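Local coordinates for protein thermospermine synthase (Medicago truncatula, PDB 6BQ6) that probably makes the tetraamine thermospermine by transferring an aminopropyl group from decarboxylated S-adenosylmethionine to spermidine, releasing methylthioadenosine, at residues S231-T236 and E312-Y316; S28-E32 and C42-N46; K127-I133 and L157-D163. One frame throughout, in Å; residues are numbered along the deposited sequence.

Interaction 1 (S231-T236 and E312-Y316); sequences SCIYNT and ETHVY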
ATOM      1  N   SER B 231      -0.924 -11.283 -28.094  1.00 23.11           N
ATOM      2  CA  SER B 231      -0.482 -11.318 -29.479  1.00 23.81           C
ATOM      3  C   SER B 231       0.363 -12.537 -29.837  1.00 23.85           C
ATOM      4  O   SER B 231       0.237 -13.052 -30.941  1.00 23.56           O
ATOM      5  CB  SER B 231       0.321 -10.086 -29.854  1.00 25.77           C
ATOM      6  OG  SER B 231       1.372  -9.885 -28.946  1.00 28.32           O
ATOM      7  N   CYS B 232       1.214 -12.967 -28.907  1.00 23.94           N
ATOM      8  CA  CYS B 232       2.012 -14.181 -29.084  1.00 24.25           C
ATOM      9  C   CYS B 232       1.198 -15.462 -29.228  1.00 22.84           C
ATOM     10  O   CYS B 232       1.483 -16.309 -30.050  1.00 23.79           O
ATOM     11  CB  CYS B 232       2.936 -14.332 -27.900  1.00 25.85           C
ATOM     12  SG  CYS B 232       4.009 -12.905 -27.621  1.00 34.20           S
ATOM     13  N   ILE B 233       0.191 -15.581 -28.380  1.00 20.90           N
ATOM     14  CA  ILE B 233      -0.730 -16.712 -28.454  1.00 21.11           C
ATOM     15  C   ILE B 233      -1.483 -16.706 -29.792  1.00 20.81           C
ATOM     16  O   ILE B 233      -1.576 -17.702 -30.481  1.00 20.84           O
ATOM     17  CB  ILE B 233      -1.707 -16.690 -27.274  1.00 21.01           C
ATOM     18  CG1 ILE B 233      -0.968 -17.027 -25.958  1.00 22.13           C
ATOM     19  CG2 ILE B 233      -2.817 -17.716 -27.507  1.00 20.79           C
ATOM     20  CD1 ILE B 233      -1.786 -16.904 -24.715  1.00 22.32           C
ATOM     21  N   TYR B 234      -2.015 -15.550 -30.180  1.00 20.30           N
ATOM     22  CA  TYR B 234      -2.624 -15.421 -31.466  1.00 20.93           C
ATOM     23  C   TYR B 234      -1.681 -15.873 -32.597  1.00 22.03           C
ATOM     24  O   TYR B 234      -2.031 -16.660 -33.433  1.00 22.05           O
ATOM     25  CB  TYR B 234      -3.105 -13.973 -31.698  1.00 20.68           C
ATOM     26  CG  TYR B 234      -3.539 -13.725 -33.099  1.00 21.20           C
ATOM     27  CD1 TYR B 234      -4.739 -14.195 -33.575  1.00 21.44           C
ATOM     28  CD2 TYR B 234      -2.701 -13.037 -34.001  1.00 21.97           C
ATOM     29  CE1 TYR B 234      -5.115 -14.000 -34.905  1.00 23.13           C
ATOM     30  CE2 TYR B 234      -3.066 -12.832 -35.303  1.00 23.13           C
ATOM     31  CZ  TYR B 234      -4.274 -13.288 -35.771  1.00 23.96           C
ATOM     32  OH  TYR B 234      -4.639 -13.102 -37.091  1.00 25.62           O
ATOM     33  N   ASN B 235      -0.482 -15.336 -32.610  1.00 23.71           N
ATOM     34  CA  ASN B 235       0.440 -15.678 -33.686  1.00 24.67           C
ATOM     35  C   ASN B 235       0.854 -17.137 -33.694  1.00 24.41           C
ATOM     36  O   ASN B 235       1.020 -17.727 -34.768  1.00 24.64           O
ATOM     37  CB  ASN B 235       1.675 -14.779 -33.674  1.00 26.38           C
ATOM     38  CG  ASN B 235       2.482 -14.901 -34.974  1.00 28.83           C
ATOM     39  OD1 ASN B 235       1.914 -14.785 -36.067  1.00 29.69           O
ATOM     40  ND2 ASN B 235       3.797 -15.189 -34.862  1.00 30.87           N
ATOM     41  N   THR B 236       1.040 -17.710 -32.513  1.00 23.77           N
ATOM     42  CA  THR B 236       1.401 -19.121 -32.415  1.00 23.19           C
ATOM     43  C   THR B 236       0.282 -19.951 -33.017  1.00 23.90           C
ATOM     44  O   THR B 236       0.510 -20.829 -33.871  1.00 24.57           O
ATOM     45  CB  THR B 236       1.745 -19.513 -30.979  1.00 22.84           C
ATOM     46  OG1 THR B 236       2.812 -18.675 -30.492  1.00 24.35           O
ATOM     47  CG2 THR B 236       2.173 -20.960 -30.899  1.00 23.71           C
ATOM     48  N   GLU B 312       2.723  -9.412 -35.389  1.00 33.12           N
ATOM     49  CA  GLU B 312       3.420 -10.177 -34.386  1.00 33.70           C
ATOM     50  C   GLU B 312       4.189 -11.298 -35.051  1.00 33.50           C
ATOM     51  O   GLU B 312       3.622 -12.018 -35.852  1.00 34.35           O
ATOM     52  CB  GLU B 312       2.411 -10.777 -33.413  1.00 32.15           C
ATOM     53  CG  GLU B 312       3.001 -11.598 -32.298  1.00 32.80           C
ATOM     54  CD  GLU B 312       3.959 -10.812 -31.464  1.00 33.47           C
ATOM     55  OE1 GLU B 312       3.503  -9.926 -30.732  1.00 34.12           O
ATOM     56  OE2 GLU B 312       5.188 -11.050 -31.572  1.00 34.38           O
ATOM     57  N   THR B 313       5.472 -11.419 -34.715  1.00 35.20           N
ATOM     58  CA  THR B 313       6.301 -12.545 -35.186  1.00 35.33           C
ATOM     59  C   THR B 313       6.686 -13.559 -34.118  1.00 34.18           C
ATOM     60  O   THR B 313       7.241 -14.605 -34.466  1.00 34.57           O
ATOM     61  CB  THR B 313       7.573 -12.022 -35.884  1.00 37.09           C
ATOM     62  OG1 THR B 313       8.270 -11.131 -35.007  1.00 37.64           O
ATOM     63  CG2 THR B 313       7.166 -11.254 -37.136  1.00 37.98           C
ATOM     64  N   HIS B 314       6.435 -13.299 -32.834  1.00 34.40           N
ATOM     65  CA  HIS B 314       6.831 -14.245 -31.780  1.00 36.59           C
ATOM     66  C   HIS B 314       6.009 -15.529 -31.897  1.00 34.67           C
ATOM     67  O   HIS B 314       4.775 -15.475 -32.122  1.00 32.60           O
ATOM     68  CB  HIS B 314       6.688 -13.665 -30.353  1.00 40.27           C
ATOM     69  CG  HIS B 314       7.375 -14.502 -29.313  1.00 46.00           C
ATOM     70  ND1 HIS B 314       8.745 -14.688 -29.301  1.00 51.67           N
ATOM     71  CD2 HIS B 314       6.884 -15.263 -28.307  1.00 47.87           C
ATOM     72  CE1 HIS B 314       9.066 -15.510 -28.315  1.00 52.74           C
ATOM     73  NE2 HIS B 314       7.954 -15.861 -27.690  1.00 50.24           N
ATOM     74  N   VAL B 315       6.694 -16.683 -31.813  1.00 32.85           N
ATOM     75  CA  VAL B 315       6.031 -17.970 -31.762  1.00 32.62           C
ATOM     76  C   VAL B 315       6.547 -18.740 -30.549  1.00 33.01           C
ATOM     77  O   VAL B 315       7.762 -18.883 -30.359  1.00 32.13           O
ATOM     78  CB  VAL B 315       6.253 -18.785 -33.043  1.00 32.76           C
ATOM     79  CG1 VAL B 315       5.614 -20.163 -32.946  1.00 33.23           C
ATOM     80  CG2 VAL B 315       5.668 -18.036 -34.226  1.00 34.64           C
ATOM     81  N   TYR B 316       5.640 -19.267 -29.738  1.00 30.36           N
ATOM     82  CA  TYR B 316       6.040 -20.100 -28.619  1.00 30.62           C
ATOM     83  C   TYR B 316       6.517 -21.451 -29.137  1.00 33.08           C
ATOM     84  O   TYR B 316       5.805 -22.124 -29.900  1.00 32.54           O
ATOM     85  CB  TYR B 316       4.899 -20.275 -27.606  1.00 29.47           C
ATOM     86  CG  TYR B 316       4.475 -18.995 -26.897  1.00 29.58           C
ATOM     87  CD1 TYR B 316       5.382 -18.232 -26.195  1.00 30.33           C
ATOM     88  CD2 TYR B 316       3.143 -18.614 -26.867  1.00 28.53           C
ATOM     89  CE1 TYR B 316       5.021 -17.071 -25.531  1.00 31.62           C
ATOM     90  CE2 TYR B 316       2.757 -17.461 -26.197  1.00 28.46           C
ATOM     91  CZ  TYR B 316       3.681 -16.703 -25.515  1.00 30.70           C
ATOM     92  OH  TYR B 316       3.272 -15.566 -24.869  1.00 29.47           O
TER
HETATM   93  O   HOH W   1       5.548 -15.511 -37.129  1.00 41.33           O
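Polar side chains and a sulfur-aromatic patch together hold the irregular segment 312-316 against helix 230-238. Glu312 folds back on itself, its t, p rotamer bringing the carboxylate round to two donors: OE1 accepts from OG of Ser231, a p rotamer on the helix, at 2.8 Å, while OE2 accepts from the backbone N of His314 at 2.9 Å. Asn235, with chi1 in the t well, reaches across the backbone of the loop segment. Its ND2 donates to the carbonyl O of His314 (2.9 Å, nearly linear) and to water 1, also at 2.9 Å, which in turn donates to Thr313 O; its OD1 is held by Arg238, one turn further along the helix. Thr236 takes the m rotamer, which lets OG1 donate to Cys232 O in the preceding turn (2.7 Å) and accept from Tyr316 N (3.0 Å). The C-terminal tail of the chain, having left helix 303-311, is thus laid across a helix of the Rossmann-like catalytic domain, held by helix side chains that bond to a tail carboxylate and to tail backbone atoms. Between these polar ties lies Cys232, also m. Its SG makes oblique sulfur-aromatic contacts with the rings of His314 and Tyr316, 4.7 and 5.1 Å from the respective centroids, and its CB lies 3.4 Å from Tyr316 CZ. The m rotamer of Tyr316 swings the phenol back beside the helix, where Ile233 CG1 meets the ring edge at CE2 (3.8 Å). Ile233 also packs against Thr216 and Ala218 of strand 212-220.

Interaction 2 (S28-E32 and C42-N46); sequences SCWYE and CFALN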
ATOM      1  N   SER B  28     -10.136  -0.444   6.793  1.00 42.28           N
ATOM      2  CA  SER B  28      -8.787  -0.638   7.263  1.00 38.31           C
ATOM      3  C   SER B  28      -8.111  -1.846   6.624  1.00 33.63           C
ATOM      4  O   SER B  28      -6.892  -1.868   6.617  1.00 29.42           O
ATOM      5  CB  SER B  28      -8.782  -0.773   8.794  1.00 41.25           C
ATOM      6  OG  SER B  28      -9.405  -1.980   9.221  1.00 43.96           O
ATOM      7  N   CYS B  29      -8.880  -2.845   6.150  1.00 29.85           N
ATOM      8  CA  CYS B  29      -8.300  -4.093   5.638  1.00 27.10           C
ATOM      9  C   CYS B  29      -8.445  -4.184   4.122  1.00 26.20           C
ATOM     10  O   CYS B  29      -9.527  -3.963   3.591  1.00 25.65           O
ATOM     11  CB  CYS B  29      -8.934  -5.342   6.294  1.00 27.03           C
ATOM     12  SG  CYS B  29      -8.546  -5.383   8.077  1.00 31.82           S
ATOM     13  N   TRP B  30      -7.335  -4.530   3.461  1.00 24.52           N
ATOM     14  CA  TRP B  30      -7.220  -4.497   2.006  1.00 24.45           C
ATOM     15  C   TRP B  30      -6.563  -5.764   1.479  1.00 23.87           C
ATOM     16  O   TRP B  30      -5.625  -6.231   2.075  1.00 24.00           O
ATOM     17  CB  TRP B  30      -6.379  -3.272   1.581  1.00 24.51           C
ATOM     18  CG  TRP B  30      -7.063  -1.997   1.888  1.00 25.41           C
ATOM     19  CD1 TRP B  30      -7.022  -1.324   3.052  1.00 28.20           C
ATOM     20  CD2 TRP B  30      -7.960  -1.278   1.039  1.00 26.79           C
ATOM     21  NE1 TRP B  30      -7.840  -0.203   2.995  1.00 28.45           N
ATOM     22  CE2 TRP B  30      -8.445  -0.178   1.770  1.00 27.74           C
ATOM     23  CE3 TRP B  30      -8.425  -1.475  -0.259  1.00 26.27           C
ATOM     24  CZ2 TRP B  30      -9.344   0.738   1.228  1.00 28.82           C
ATOM     25  CZ3 TRP B  30      -9.315  -0.574  -0.796  1.00 26.99           C
ATOM     26  CH2 TRP B  30      -9.760   0.532  -0.056  1.00 28.22           C
ATOM     27  N   TYR B  31      -7.066  -6.298   0.370  1.00 24.18           N
ATOM     28  CA  TYR B  31      -6.321  -7.192  -0.490  1.00 25.40           C
ATOM     29  C   TYR B  31      -5.609  -6.362  -1.556  1.00 25.69           C
ATOM     30  O   TYR B  31      -6.238  -5.582  -2.234  1.00 24.98           O
ATOM     31  CB  TYR B  31      -7.258  -8.183  -1.187  1.00 26.36           C
ATOM     32  CG  TYR B  31      -6.602  -8.972  -2.305  1.00 28.36           C
ATOM     33  CD1 TYR B  31      -5.613  -9.884  -2.030  1.00 28.78           C
ATOM     34  CD2 TYR B  31      -6.948  -8.766  -3.654  1.00 31.23           C
ATOM     35  CE1 TYR B  31      -4.961 -10.578  -3.034  1.00 29.65           C
ATOM     36  CE2 TYR B  31      -6.335  -9.483  -4.658  1.00 31.32           C
ATOM     37  CZ  TYR B  31      -5.322 -10.386  -4.329  1.00 31.78           C
ATOM     38  OH  TYR B  31      -4.661 -11.106  -5.315  1.00 32.10           O
ATOM     39  N   GLU B  32      -4.330  -6.625  -1.776  1.00 26.72           N
ATOM     40  CA  GLU B  32      -3.544  -5.875  -2.722  1.00 29.20           C
ATOM     41  C   GLU B  32      -2.931  -6.839  -3.714  1.00 29.19           C
ATOM     42  O   GLU B  32      -2.380  -7.873  -3.364  1.00 27.94           O
ATOM     43  CB  GLU B  32      -2.463  -5.164  -1.940  1.00 33.39           C
ATOM     44  CG  GLU B  32      -1.368  -4.552  -2.744  1.00 38.20           C
ATOM     45  CD  GLU B  32      -0.333  -4.004  -1.789  1.00 41.84           C
ATOM     46  OE1 GLU B  32       0.776  -4.606  -1.788  1.00 39.36           O
ATOM     47  OE2 GLU B  32      -0.705  -3.053  -0.999  1.00 42.19           O
ATOM     48  N   CYS B  42      -6.283  -2.577  -5.360  1.00 25.78           N
ATOM     49  CA  CYS B  42      -6.582  -2.968  -3.978  1.00 26.12           C
ATOM     50  C   CYS B  42      -8.081  -3.010  -3.696  1.00 24.51           C
ATOM     51  O   CYS B  42      -8.806  -2.110  -4.083  1.00 24.59           O
ATOM     52  CB  CYS B  42      -5.918  -2.041  -2.991  1.00 26.71           C
ATOM     53  SG  CYS B  42      -4.191  -1.665  -3.471  1.00 32.05           S
ATOM     54  N   PHE B  43      -8.522  -4.105  -3.087  1.00 24.62           N
ATOM     55  CA  PHE B  43      -9.931  -4.314  -2.765  1.00 25.05           C
ATOM     56  C   PHE B  43     -10.101  -4.305  -1.257  1.00 24.44           C
ATOM     57  O   PHE B  43      -9.388  -5.017  -0.547  1.00 23.75           O
ATOM     58  CB  PHE B  43     -10.425  -5.699  -3.231  1.00 26.53           C
ATOM     59  CG  PHE B  43     -10.111  -6.048  -4.618  1.00 27.19           C
ATOM     60  CD1 PHE B  43      -9.876  -5.092  -5.597  1.00 28.26           C
ATOM     61  CD2 PHE B  43     -10.142  -7.388  -4.999  1.00 29.40           C
ATOM     62  CE1 PHE B  43      -9.643  -5.480  -6.893  1.00 29.67           C
ATOM     63  CE2 PHE B  43      -9.890  -7.756  -6.295  1.00 29.85           C
ATOM     64  CZ  PHE B  43      -9.635  -6.820  -7.236  1.00 29.19           C
ATOM     65  N   ALA B  44     -11.090  -3.572  -0.750  1.00 25.47           N
ATOM     66  CA  ALA B  44     -11.353  -3.624   0.687  1.00 25.96           C
ATOM     67  C   ALA B  44     -11.885  -5.033   1.000  1.00 24.67           C
ATOM     68  O   ALA B  44     -12.585  -5.648   0.181  1.00 24.30           O
ATOM     69  CB  ALA B  44     -12.360  -2.599   1.097  1.00 27.98           C
ATOM     70  N   LEU B  45     -11.497  -5.520   2.163  1.00 24.69           N
ATOM     71  CA  LEU B  45     -11.734  -6.880   2.596  1.00 26.48           C
ATOM     72  C   LEU B  45     -12.758  -6.953   3.728  1.00 27.89           C
ATOM     73  O   LEU B  45     -12.619  -6.255   4.738  1.00 27.25           O
ATOM     74  CB  LEU B  45     -10.454  -7.460   3.130  1.00 29.09           C
ATOM     75  CG  LEU B  45      -9.431  -8.177   2.315  1.00 31.21           C
ATOM     76  CD1 LEU B  45      -8.258  -8.570   3.194  1.00 31.77           C
ATOM     77  CD2 LEU B  45     -10.050  -9.436   1.775  1.00 32.97           C
ATOM     78  N   ASN B  46     -13.720  -7.856   3.588  1.00 27.47           N
ATOM     79  CA  ASN B  46     -14.607  -8.253   4.706  1.00 29.22           C
ATOM     80  C   ASN B  46     -13.918  -9.344   5.536  1.00 28.80           C
ATOM     81  O   ASN B  46     -13.848  -9.278   6.775  1.00 30.44           O
ATOM     82  CB  ASN B  46     -15.935  -8.808   4.183  1.00 30.86           C
ATOM     83  CG  ASN B  46     -16.856  -7.740   3.602  1.00 31.76           C
ATOM     84  OD1 ASN B  46     -17.021  -6.676   4.184  1.00 34.02           O
ATOM     85  ND2 ASN B  46     -17.514  -8.051   2.481  1.00 32.71           N
TER
HETATM   86  O   HOH W   2     -12.001  -3.201   5.028  1.00 38.91           O
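Segment 42-46 runs antiparallel to segment 28-32, the short strand axes approaching to 4.3 Å at 144°. Cys42 sits opposite Glu32 at a non-hydrogen-bonded position; its CA lies 3.2 Å from Tyr31 O in a CA-H...O contact, its CB packs 3.8 Å from Trp30 CE3, and its SG is 4.1 Å from Glu32 CG. The Glu32 carboxylate forms a salt bridge with Arg40 of the fourth subunit. Phe43 follows in the hydrogen-bonded pair with Tyr31: Phe43 N donates to Tyr31 O at 2.9 Å and Tyr31 N to Phe43 O at 2.8 Å. Both aromatic side chains lie on one face of the sheet, their rings oblique with centroids 5.7 Å apart, and the Tyr31 hydroxyl is hydrogen-bonded to Glu33, a residue of the thermospermine pocket. At Ala44 the opposite face is used again: its methyl sits over the six-membered ring of Trp30, CB 4.2 Å from the centroid, a CH-pi contact. That indole also makes a cation-pi contact with Arg40 of the third subunit. Leu45 N then donates to Cys29 O at 2.9 Å, and Leu45 CG packs 4.1 Å from Tyr31 CB. Water 2 donates to both Cys29 O and Leu45 O, extending the link to the point where the chain turns a corner at Asn46. The arrangement is a beta hairpin of the N-terminal tetramerisation domain; strands of the second and third subunits continue its ladder on its two outer edges, building an intersubunit sheet in the tetramer.

Interaction 3 (K127-I133 and L157-D163); sequences KVVMCDI and LEVVIND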
ATOM      1  N   LYS B 127     -20.172 -35.322 -22.519  1.00 24.60           N
ATOM      2  CA  LYS B 127     -19.029 -35.545 -21.625  1.00 23.86           C
ATOM      3  C   LYS B 127     -18.143 -34.339 -21.584  1.00 22.04           C
ATOM      4  O   LYS B 127     -17.839 -33.736 -22.635  1.00 21.52           O
ATOM      5  CB  LYS B 127     -18.204 -36.722 -22.064  1.00 27.03           C
ATOM      6  CG  LYS B 127     -17.148 -37.134 -21.041  1.00 30.71           C
ATOM      7  CD  LYS B 127     -16.548 -38.492 -21.367  1.00 36.39           C
ATOM      8  CE  LYS B 127     -15.284 -38.330 -22.199  1.00 38.08           C
ATOM      9  NZ  LYS B 127     -14.389 -39.493 -22.065  1.00 40.65           N
ATOM     10  N   VAL B 128     -17.728 -33.996 -20.388  1.00 21.23           N
ATOM     11  CA  VAL B 128     -16.662 -32.982 -20.124  1.00 21.28           C
ATOM     12  C   VAL B 128     -15.572 -33.639 -19.267  1.00 21.35           C
ATOM     13  O   VAL B 128     -15.834 -34.260 -18.224  1.00 22.51           O
ATOM     14  CB  VAL B 128     -17.183 -31.757 -19.366  1.00 21.31           C
ATOM     15  CG1 VAL B 128     -16.061 -30.774 -19.029  1.00 21.22           C
ATOM     16  CG2 VAL B 128     -18.316 -31.035 -20.095  1.00 22.09           C
ATOM     17  N   VAL B 129     -14.348 -33.552 -19.733  1.00 21.08           N
ATOM     18  CA  VAL B 129     -13.197 -33.955 -18.966  1.00 21.67           C
ATOM     19  C   VAL B 129     -12.451 -32.731 -18.508  1.00 22.20           C
ATOM     20  O   VAL B 129     -12.077 -31.932 -19.363  1.00 22.10           O
ATOM     21  CB  VAL B 129     -12.231 -34.815 -19.817  1.00 23.05           C
ATOM     22  CG1 VAL B 129     -11.031 -35.248 -18.973  1.00 23.84           C
ATOM     23  CG2 VAL B 129     -12.927 -36.026 -20.359  1.00 24.46           C
ATOM     24  N   MET B 130     -12.208 -32.597 -17.201  1.00 21.83           N
ATOM     25  CA  MET B 130     -11.474 -31.479 -16.613  1.00 23.83           C
ATOM     26  C   MET B 130     -10.149 -32.058 -16.194  1.00 23.84           C
ATOM     27  O   MET B 130     -10.132 -32.952 -15.331  1.00 22.60           O
ATOM     28  CB  MET B 130     -12.173 -30.883 -15.411  1.00 27.35           C
ATOM     29  CG  MET B 130     -11.446 -29.694 -14.763  1.00 30.03           C
ATOM     30  SD  MET B 130     -11.879 -29.463 -13.009  1.00 36.99           S
ATOM     31  CE  MET B 130     -13.635 -29.452 -13.200  1.00 33.24           C
ATOM     32  N   CYS B 131      -9.073 -31.608 -16.848  1.00 21.66           N
ATOM     33  CA  CYS B 131      -7.744 -32.111 -16.581  1.00 23.43           C
ATOM     34  C   CYS B 131      -6.811 -31.041 -15.964  1.00 23.88           C
ATOM     35  O   CYS B 131      -6.339 -30.142 -16.653  1.00 22.19           O
ATOM     36  CB  CYS B 131      -7.160 -32.727 -17.844  1.00 23.76           C
ATOM     37  SG  CYS B 131      -5.521 -33.476 -17.620  1.00 26.38           S
ATOM     38  N   ASP B 132      -6.625 -31.128 -14.646  1.00 25.48           N
ATOM     39  CA  ASP B 132      -5.921 -30.100 -13.858  1.00 27.67           C
ATOM     40  C   ASP B 132      -4.830 -30.793 -13.109  1.00 28.04           C
ATOM     41  O   ASP B 132      -5.007 -31.918 -12.673  1.00 27.64           O
ATOM     42  CB  ASP B 132      -6.877 -29.376 -12.885  1.00 29.40           C
ATOM     43  CG  ASP B 132      -6.299 -28.050 -12.335  1.00 31.44           C
ATOM     44  OD1 ASP B 132      -5.339 -28.027 -11.496  1.00 33.36           O
ATOM     45  OD2 ASP B 132      -6.801 -26.983 -12.761  1.00 32.46           O
ATOM     46  N   ILE B 133      -3.712 -30.109 -12.951  1.00 27.87           N
ATOM     47  CA  ILE B 133      -2.568 -30.731 -12.335  1.00 29.49           C
ATOM     48  C   ILE B 133      -2.663 -30.707 -10.807  1.00 29.03           C
ATOM     49  O   ILE B 133      -2.020 -31.498 -10.166  1.00 28.78           O
ATOM     50  CB  ILE B 133      -1.274 -30.117 -12.857  1.00 31.92           C
ATOM     51  CG1 ILE B 133      -0.156 -31.135 -12.721  1.00 34.91           C
ATOM     52  CG2 ILE B 133      -0.989 -28.764 -12.197  1.00 32.78           C
ATOM     53  CD1 ILE B 133       0.975 -30.941 -13.705  1.00 37.96           C
ATOM     54  N   LEU B 157     -19.495 -34.987 -16.051  1.00 24.03           N
ATOM     55  CA  LEU B 157     -18.150 -34.477 -15.715  1.00 23.55           C
ATOM     56  C   LEU B 157     -17.211 -35.560 -15.199  1.00 25.14           C
ATOM     57  O   LEU B 157     -17.569 -36.326 -14.305  1.00 25.90           O
ATOM     58  CB  LEU B 157     -18.249 -33.356 -14.689  1.00 23.61           C
ATOM     59  CG  LEU B 157     -16.938 -32.671 -14.259  1.00 23.38           C
ATOM     60  CD1 LEU B 157     -16.242 -32.050 -15.453  1.00 23.02           C
ATOM     61  CD2 LEU B 157     -17.246 -31.660 -13.188  1.00 23.91           C
ATOM     62  N   GLU B 158     -16.026 -35.640 -15.803  1.00 24.50           N
ATOM     63  CA  GLU B 158     -14.934 -36.462 -15.294  1.00 25.09           C
ATOM     64  C   GLU B 158     -13.753 -35.537 -14.943  1.00 25.67           C
ATOM     65  O   GLU B 158     -13.309 -34.762 -15.791  1.00 24.99           O
ATOM     66  CB  GLU B 158     -14.474 -37.464 -16.338  1.00 27.92           C
ATOM     67  CG  GLU B 158     -13.344 -38.374 -15.803  1.00 32.09           C
ATOM     68  CD  GLU B 158     -12.831 -39.440 -16.751  1.00 37.06           C
ATOM     69  OE1 GLU B 158     -13.397 -39.598 -17.862  1.00 41.80           O
ATOM     70  OE2 GLU B 158     -11.845 -40.136 -16.360  1.00 39.46           O
ATOM     71  N   VAL B 159     -13.242 -35.650 -13.710  1.00 24.51           N
ATOM     72  CA  VAL B 159     -12.072 -34.919 -13.268  1.00 23.94           C
ATOM     73  C   VAL B 159     -10.880 -35.878 -13.365  1.00 24.62           C
ATOM     74  O   VAL B 159     -10.915 -36.998 -12.862  1.00 22.81           O
ATOM     75  CB  VAL B 159     -12.275 -34.393 -11.830  1.00 25.39           C
ATOM     76  CG1 VAL B 159     -10.997 -33.724 -11.331  1.00 25.17           C
ATOM     77  CG2 VAL B 159     -13.457 -33.461 -11.755  1.00 26.44           C
ATOM     78  N   VAL B 160      -9.837 -35.441 -14.059  1.00 24.37           N
ATOM     79  CA  VAL B 160      -8.590 -36.173 -14.179  1.00 25.48           C
ATOM     80  C   VAL B 160      -7.506 -35.288 -13.619  1.00 26.34           C
ATOM     81  O   VAL B 160      -7.447 -34.101 -13.940  1.00 25.57           O
ATOM     82  CB  VAL B 160      -8.262 -36.529 -15.632  1.00 27.81           C
ATOM     83  CG1 VAL B 160      -6.867 -37.133 -15.742  1.00 28.64           C
ATOM     84  CG2 VAL B 160      -9.282 -37.504 -16.198  1.00 29.24           C
ATOM     85  N   ILE B 161      -6.676 -35.843 -12.752  1.00 26.33           N
ATOM     86  CA  ILE B 161      -5.541 -35.117 -12.200  1.00 26.29           C
ATOM     87  C   ILE B 161      -4.299 -35.526 -12.968  1.00 26.91           C
ATOM     88  O   ILE B 161      -3.771 -36.617 -12.788  1.00 27.64           O
ATOM     89  CB  ILE B 161      -5.361 -35.370 -10.686  1.00 26.92           C
ATOM     90  CG1 ILE B 161      -6.686 -35.064  -9.923  1.00 26.46           C
ATOM     91  CG2 ILE B 161      -4.203 -34.497 -10.186  1.00 28.21           C
ATOM     92  CD1 ILE B 161      -7.220 -33.649 -10.081  1.00 25.65           C
ATOM     93  N   ASN B 162      -3.849 -34.645 -13.862  1.00 26.28           N
ATOM     94  CA  ASN B 162      -2.715 -34.929 -14.732  1.00 26.83           C
ATOM     95  C   ASN B 162      -2.293 -33.675 -15.421  1.00 27.49           C
ATOM     96  O   ASN B 162      -3.020 -32.653 -15.446  1.00 26.44           O
ATOM     97  CB  ASN B 162      -3.066 -36.065 -15.744  1.00 27.14           C
ATOM     98  CG  ASN B 162      -1.848 -36.846 -16.267  1.00 29.18           C
ATOM     99  OD1 ASN B 162      -0.717 -36.667 -15.797  1.00 30.72           O
ATOM    100  ND2 ASN B 162      -2.082 -37.713 -17.261  1.00 28.02           N
ATOM    101  N   ASP B 163      -1.079 -33.741 -15.941  1.00 28.85           N
ATOM    102  CA  ASP B 163      -0.584 -32.810 -16.941  1.00 30.82           C
ATOM    103  C   ASP B 163      -1.416 -33.019 -18.202  1.00 28.47           C
ATOM    104  O   ASP B 163      -1.549 -34.144 -18.641  1.00 26.47           O
ATOM    105  CB  ASP B 163       0.856 -33.171 -17.257  1.00 35.46           C
ATOM    106  CG  ASP B 163       1.433 -32.301 -18.321  1.00 39.08           C
ATOM    107  OD1 ASP B 163       1.803 -31.163 -18.005  1.00 47.73           O
ATOM    108  OD2 ASP B 163       1.522 -32.738 -19.479  1.00 41.44           O
TER
HETATM  109  O   HOH W   3      -3.682 -30.057 -16.827  1.00 42.34           O
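Five backbone hydrogen bonds join segments 127-133 and 157-163 in parallel register. Glu158 N to Val128 O, Met130 N to Glu158 O and Val160 N to Met130 O each span 2.8 Å; farther on, Asp132 N to Val160 O and Asn162 N to Asp132 O are longer, at 3.2 Å. There water 3 donates to both Cys131 O and Asn162 O. Apolar contacts flank this ladder: on one face Val128 CG1 meets Leu157 CD1 (3.8 Å) and Met130 CE lies near Leu157 CD2 (4.2 Å), while on the other Val129 CG1 packs on Val160 CG2 (4.0 Å). Among the charged groups, Lys127 forms its salt bridge with Glu173, and Asp163 caps helix 164-169 while pairing with Lys193. This is the parallel edge of a Rossmann-like methyltransferase-type sheet, whose C-terminal strand ends present Asp132 and Asp163, both adenosine-binding in another structure of this protein.

From the N terminus, interaction 2 comes first, closing the short hairpin between strands 29-34 and 39-45 within the tetramerisation domain. Interaction 3 follows in the catalytic domain, where helices 135-144 and 149-153 fill the connection between two neighbouring parallel strands. Interaction 1 closes the longest loop, bringing the C-terminal tail back to helix 230-238 across 75 intervening residues. The three loops lie in series, none nested in or crossing another, and no two contacts touch. The centres of interactions 1 and 2 are about 36 Å apart. Those of interactions 2 and 3 are about 34 Å apart, and those of interactions 1 and 3 about 27 Å. Together they mark the subunit interface, the sheet edge and the chain's end.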